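Local structure of aminoacyl-tRNA synthetase (Cryptosporidium parvum, 5F9Z) at residues 362-367 against 374-379. The protein probably catalyses the ATP-dependent attachment of proline to its cognate tRNA, as a class II prolyl-tRNA synthetase that binds halofuginone. Residues are numbered along the deposited sequence; the frame is centred on the assembly and turned at random.
Sequences RFEVGP and SVRVVV
Four backbone hydrogen bonds define the pairing of strands 362-365 and 374-379, whose short axes run antiparallel at 142°. Arg362 and Val378 form one hydrogen-bonded pair, with Val378 N 3.1 Å from Arg362 O; Glu364 and Arg376 form the next, and its Glu364 N to Arg376 O bond is the shortest of the four at 2.8 Å, with an N-H...O angle of 169°. All four donors lie in the carbonyl planes. Phe363 and Val377 make the non-hydrogen-bonded pair in between, where the CA of Phe363 sits 3.3 Å from Arg376 O in a CA-H...O contact.

The polar side chains share one face of the sheet. Arg362 NE donates to Glu364 OE2 at 3.0 Å, nearly in the guanidinium plane and on the anti lone pair, so the salt bridge runs along its own strand. Val378 packs beside this pair: its CG1 lies over a guanidinium face, while its CG2 is 3.6 Å from Glu364 OE2. A water bridges Glu364 OE1 and Arg376 NH1, whose charged groups do not meet directly. Arg362 has a second acidic partner, its NH1 pairing with Glu355, whereas the direct salt bridge of Arg376 runs from NE to Asp387 on strand 385-389.

Within the anticodon-binding domain, these are neighbouring interior strands of a five-stranded mixed sheet, the first in its middle, joined by helix 367-372, with Gly366 at its N-cap; strand 304-308 flanks the first and 385-389 the second.

Apolar contacts occupy the other face. Phe363, its CG anti to the carbonyl carbon (chi1 -71°), brings CE1 to 3.5 Å from Val377 CG2, an oblique approach, whereas Val375 CG2 lies over a ring face. Val365 CG2 meets Val375 CG1 at 4.1 Å. Helices 317-332 and 393-417 pack against Phe363 and Val375 here, through Val326, Leu393 and Ile397.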
loop_
_atom_site.group_PDB
_atom_site.type_symbol
_atom_site.label_atom_id
_atom_site.label_comp_id
_atom_site.label_asym_id
_atom_site.label_seq_id
_atom_site.Cartn_x
_atom_site.Cartn_y
_atom_site.Cartn_z
ATOM N N ARG A 362 14.499 19.986 5.213
ATOM C CA ARG A 362 15.347 20.834 4.392
ATOM C C ARG A 362 16.305 21.600 5.293
ATOM O O ARG A 362 15.926 22.059 6.375
ATOM C CB ARG A 362 14.531 21.805 3.525
ATOM C CG ARG A 362 13.863 22.954 4.259
ATOM C CD ARG A 362 13.674 24.128 3.313
ATOM N NE ARG A 362 12.788 25.156 3.850
ATOM C CZ ARG A 362 11.484 25.218 3.600
ATOM N NH1 ARG A 362 10.914 24.308 2.823
ATOM N NH2 ARG A 362 10.749 26.188 4.127
ATOM N N PHE A 363 17.554 21.706 4.853
ATOM C CA PHE A 363 18.588 22.434 5.575
ATOM C C PHE A 363 18.851 23.745 4.848
ATOM O O PHE A 363 19.243 23.740 3.677
ATOM C CB PHE A 363 19.878 21.619 5.683
ATOM C CG PHE A 363 19.785 20.435 6.609
ATOM C CD1 PHE A 363 18.620 20.161 7.308
ATOM C CD2 PHE A 363 20.877 19.601 6.789
ATOM C CE1 PHE A 363 18.544 19.073 8.157
ATOM C CE2 PHE A 363 20.809 18.516 7.638
ATOM C CZ PHE A 363 19.641 18.251 8.323
ATOM N N GLU A 364 18.625 24.858 5.537
ATOM C CA GLU A 364 18.927 26.181 5.010
ATOM C C GLU A 364 20.288 26.609 5.545
ATOM O O GLU A 364 20.467 26.739 6.761
ATOM C CB GLU A 364 17.842 27.183 5.400
ATOM C CG GLU A 364 16.448 26.769 4.955
ATOM C CD GLU A 364 15.374 27.734 5.413
ATOM O OE1 GLU A 364 15.711 28.720 6.102
ATOM O OE2 GLU A 364 14.191 27.505 5.083
ATOM N N VAL A 365 21.243 26.813 4.643
ATOM C CA VAL A 365 22.624 27.112 5.006
ATOM C C VAL A 365 22.956 28.488 4.442
ATOM O O VAL A 365 23.265 28.626 3.253
ATOM C CB VAL A 365 23.601 26.049 4.492
ATOM C CG1 VAL A 365 25.024 26.390 4.911
ATOM C CG2 VAL A 365 23.203 24.674 5.008
ATOM N N GLY A 366 22.894 29.508 5.294
ATOM C CA GLY A 366 23.256 30.850 4.909
ATOM C C GLY A 366 24.446 31.355 5.697
ATOM O O GLY A 366 25.074 30.610 6.455
ATOM N N PRO A 367 24.792 32.635 5.512
ATOM C CA PRO A 367 25.910 33.212 6.283
ATOM C C PRO A 367 25.815 32.976 7.783
ATOM O O PRO A 367 26.806 32.582 8.410
ATOM C CB PRO A 367 25.830 34.708 5.940
ATOM C CG PRO A 367 25.029 34.805 4.675
ATOM C CD PRO A 367 24.403 33.475 4.368
ATOM N N SER A 374 26.147 25.731 12.344
ATOM C CA SER A 374 24.831 25.168 12.598
ATOM C C SER A 374 24.041 25.200 11.297
ATOM O O SER A 374 24.465 25.802 10.308
ATOM C CB SER A 374 24.104 25.937 13.709
ATOM O OG SER A 374 22.729 26.103 13.412
ATOM N N VAL A 375 22.888 24.538 11.296
ATOM C CA VAL A 375 22.025 24.486 10.122
ATOM C C VAL A 375 20.589 24.761 10.545
ATOM O O VAL A 375 20.163 24.362 11.635
ATOM C CB VAL A 375 22.124 23.130 9.388
ATOM C CG1 VAL A 375 23.493 22.968 8.742
ATOM C CG2 VAL A 375 21.840 21.986 10.343
ATOM N N ARG A 376 19.851 25.453 9.682
ATOM C CA ARG A 376 18.433 25.714 9.895
ATOM C C ARG A 376 17.625 24.560 9.314
ATOM O O ARG A 376 17.652 24.325 8.101
ATOM C CB ARG A 376 18.025 27.039 9.253
ATOM C CG ARG A 376 16.522 27.271 9.196
ATOM C CD ARG A 376 15.894 27.225 10.581
ATOM N NE ARG A 376 16.462 28.228 11.477
ATOM C CZ ARG A 376 16.010 29.473 11.589
ATOM N NH1 ARG A 376 14.980 29.874 10.858
ATOM N NH2 ARG A 376 16.590 30.316 12.432
ATOM N N VAL A 377 16.911 23.845 10.176
ATOM C CA VAL A 377 16.115 22.690 9.778
ATOM C C VAL A 377 14.649 23.092 9.755
ATOM O O VAL A 377 14.141 23.678 10.720
ATOM C CB VAL A 377 16.342 21.503 10.729
ATOM C CG1 VAL A 377 15.581 20.279 10.242
ATOM C CG2 VAL A 377 17.828 21.205 10.861
ATOM N N VAL A 378 13.968 22.782 8.655
ATOM C CA VAL A 378 12.532 22.994 8.521
ATOM C C VAL A 378 11.893 21.640 8.246
ATOM O O VAL A 378 12.269 20.954 7.288
ATOM C CB VAL A 378 12.196 23.997 7.407
ATOM C CG1 VAL A 378 10.695 24.245 7.353
ATOM C CG2 VAL A 378 12.950 25.300 7.618
ATOM N N VAL A 379 10.938 21.256 9.085
ATOM C CA VAL A 379 10.266 19.967 8.972
ATOM C C VAL A 379 9.112 20.095 7.987
ATOM O O VAL A 379 8.372 21.085 7.996
ATOM C CB VAL A 379 9.784 19.481 10.352
ATOM C CG1 VAL A 379 9.247 18.065 10.262
ATOM C CG2 VAL A 379 10.919 19.560 11.361
HETATM O O HOH W 1 13.656 29.055 8.110
#